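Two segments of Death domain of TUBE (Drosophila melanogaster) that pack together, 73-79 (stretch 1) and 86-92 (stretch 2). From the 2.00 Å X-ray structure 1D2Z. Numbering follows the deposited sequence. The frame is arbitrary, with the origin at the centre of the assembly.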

# COMPACT_ATOMS: atom_id res chain seq x y z
N GLN B 73 6.14 -19.90 -7.03
CA GLN B 73 5.08 -20.90 -7.12
C GLN B 73 3.71 -20.26 -7.21
O GLN B 73 2.82 -20.77 -7.90
N ILE B 74 3.54 -19.13 -6.53
CA ILE B 74 2.29 -18.38 -6.55
C ILE B 74 2.14 -17.76 -7.94
O ILE B 74 1.08 -17.87 -8.56
N ASP B 75 3.20 -17.11 -8.42
CA ASP B 75 3.18 -16.50 -9.74
C ASP B 75 2.89 -17.55 -10.81
O ASP B 75 1.98 -17.38 -11.63
N GLU B 76 3.64 -18.65 -10.77
CA GLU B 76 3.50 -19.75 -11.71
C GLU B 76 2.07 -20.26 -11.82
O GLU B 76 1.46 -20.20 -12.89
N ALA B 77 1.54 -20.76 -10.70
CA ALA B 77 0.19 -21.29 -10.65
C ALA B 77 -0.87 -20.31 -11.14
O ALA B 77 -1.76 -20.67 -11.91
N ALA B 78 -0.75 -19.06 -10.70
CA ALA B 78 -1.71 -18.03 -11.08
C ALA B 78 -1.62 -17.66 -12.56
O ALA B 78 -2.63 -17.33 -13.18
N ASN B 79 -0.41 -17.71 -13.11
CA ASN B 79 -0.21 -17.38 -14.52
C ASN B 79 -0.93 -18.36 -15.46
O ASN B 79 -1.29 -18.00 -16.58
N SER B 86 -6.40 -13.60 -8.43
CA SER B 86 -5.71 -12.93 -7.34
C SER B 86 -4.52 -13.71 -6.76
O SER B 86 -4.70 -14.72 -6.08
N LYS B 87 -3.31 -13.21 -7.00
CA LYS B 87 -2.11 -13.86 -6.47
C LYS B 87 -2.00 -13.68 -4.95
O LYS B 87 -1.47 -14.56 -4.27
N SER B 88 -2.51 -12.56 -4.44
CA SER B 88 -2.49 -12.28 -3.00
C SER B 88 -3.36 -13.29 -2.27
O SER B 88 -3.03 -13.72 -1.17
N GLN B 89 -4.49 -13.64 -2.88
CA GLN B 89 -5.41 -14.61 -2.31
C GLN B 89 -4.70 -15.96 -2.15
O GLN B 89 -4.76 -16.59 -1.10
N MET B 90 -3.98 -16.36 -3.20
CA MET B 90 -3.23 -17.62 -3.16
C MET B 90 -2.13 -17.54 -2.12
O MET B 90 -1.87 -18.52 -1.41
N MET B 91 -1.49 -16.38 -2.01
CA MET B 91 -0.42 -16.18 -1.04
C MET B 91 -0.95 -16.36 0.39
O MET B 91 -0.34 -17.05 1.20
N ILE B 92 -2.09 -15.73 0.67
CA ILE B 92 -2.69 -15.82 2.00
C ILE B 92 -3.21 -17.23 2.29
O ILE B 92 -3.03 -17.73 3.40

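Which side chains fill the space between the two helices? The axes run 9.5 Å apart at closest approach and cross at 128°, and Ile74, Ala78 and Met90 aim their CA-to-CB bonds toward the partner stretch. Ala78 lies nearest in register to Lys87, with their CA atoms 6.2 Å apart. Its short side chain accommodates both long neighbours: Ala78 CB is 3.6 Å from Lys87 CG and 3.9 Å from Met90 SD.

How does Lys87 reach its polar partners when its CA-to-CB bond points sideways? Chi1 is m, and chi2, chi3 and chi4 are all t, so the chain runs fully extended across the first helix, seated as a knob among Ile74, Asp75, Ala78 and Asn79. Its methylenes pass Ala78 while the ammonium group travels on to Asp75, where Lys87 NZ donates to Asp75 OD1 at 2.8 Å in a salt bridge. Asp75 starts from a CA-to-CB bond directed away overall, but with chi1 m its carboxylate comes nearer. Asn79, also m at chi1, adds a weak hydrogen bond from Lys87 NZ to Asn79 OD1 at 3.4 Å.

What shapes the apolar half of the contact? Ile74 is m at both chi1 and chi2. Its CG2 lies 3.3 Å from Lys87 O and 4.0 Å from Met90 CB, while its CD1 approaches Met91 N at 4.0 Å; the two branches thus rest against the backbone of the second helix at different points. Met90 adopts m, t, p, and the final turn about chi3 places CE 3.6 Å from Ala77 CB and 3.7 Å from Ile74 O.

Why do other side chains stay out? Ser88 and Ile92 point away from the first stretch, as does Ser86. With chi1 t, Ser86 instead caps its own helix, its OG accepting from Gln89 N at 3.1 Å.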

# COMPACT_ATOMS: atom_id res chain seq x y z
CB GLN B 73 5.13 -21.86 -5.93
CG GLN B 73 6.42 -22.64 -5.82
CD GLN B 73 6.38 -23.69 -4.72
OE1 GLN B 73 6.75 -24.84 -4.94
NE2 GLN B 73 5.93 -23.29 -3.54
CB ILE B 74 2.27 -17.26 -5.47
CG1 ILE B 74 2.45 -17.85 -4.07
CG2 ILE B 74 0.95 -16.49 -5.54
CD1 ILE B 74 1.32 -18.75 -3.62
CB ASP B 75 4.52 -15.82 -10.05
CG ASP B 75 4.67 -14.47 -9.36
OD1 ASP B 75 3.92 -13.53 -9.72
OD2 ASP B 75 5.54 -14.34 -8.47
CB GLU B 76 4.41 -20.91 -11.31
CG GLU B 76 4.25 -22.17 -12.17
CD GLU B 76 4.80 -23.41 -11.50
OE1 GLU B 76 4.13 -23.94 -10.58
OE2 GLU B 76 5.89 -23.87 -11.90
CB ALA B 77 -0.14 -21.77 -9.25
CB ALA B 78 -1.53 -16.79 -10.22
CB ASN B 79 1.28 -17.29 -14.86
CG ASN B 79 1.92 -16.00 -14.35
OD1 ASN B 79 1.26 -14.97 -14.24
ND2 ASN B 79 3.21 -16.06 -14.04
CB SER B 86 -6.69 -12.59 -6.22
OG SER B 86 -6.01 -12.11 -5.07
CB LYS B 87 -0.87 -13.32 -7.18
CG LYS B 87 -0.81 -13.66 -8.67
CD LYS B 87 0.45 -13.12 -9.34
CE LYS B 87 0.53 -13.59 -10.79
NZ LYS B 87 1.76 -13.10 -11.49
CB SER B 88 -3.02 -10.87 -2.70
OG SER B 88 -2.18 -9.86 -3.25
CB GLN B 89 -6.63 -14.76 -3.21
CG GLN B 89 -7.70 -15.72 -2.72
CD GLN B 89 -8.98 -15.62 -3.54
OE1 GLN B 89 -10.04 -15.29 -3.01
NE2 GLN B 89 -8.87 -15.88 -4.84
CB MET B 90 -2.65 -17.95 -4.53
CG MET B 90 -3.69 -18.36 -5.56
SD MET B 90 -2.98 -18.70 -7.18
CE MET B 90 -1.59 -19.66 -6.71
CB MET B 91 0.20 -14.79 -1.20
CG MET B 91 1.31 -14.46 -0.22
SD MET B 91 0.72 -13.83 1.37
CE MET B 91 0.31 -12.17 0.91
CB ILE B 92 -3.78 -14.74 2.19
CG1 ILE B 92 -3.13 -13.35 2.10
CG2 ILE B 92 -4.49 -14.90 3.53
CD1 ILE B 92 -4.09 -12.20 2.03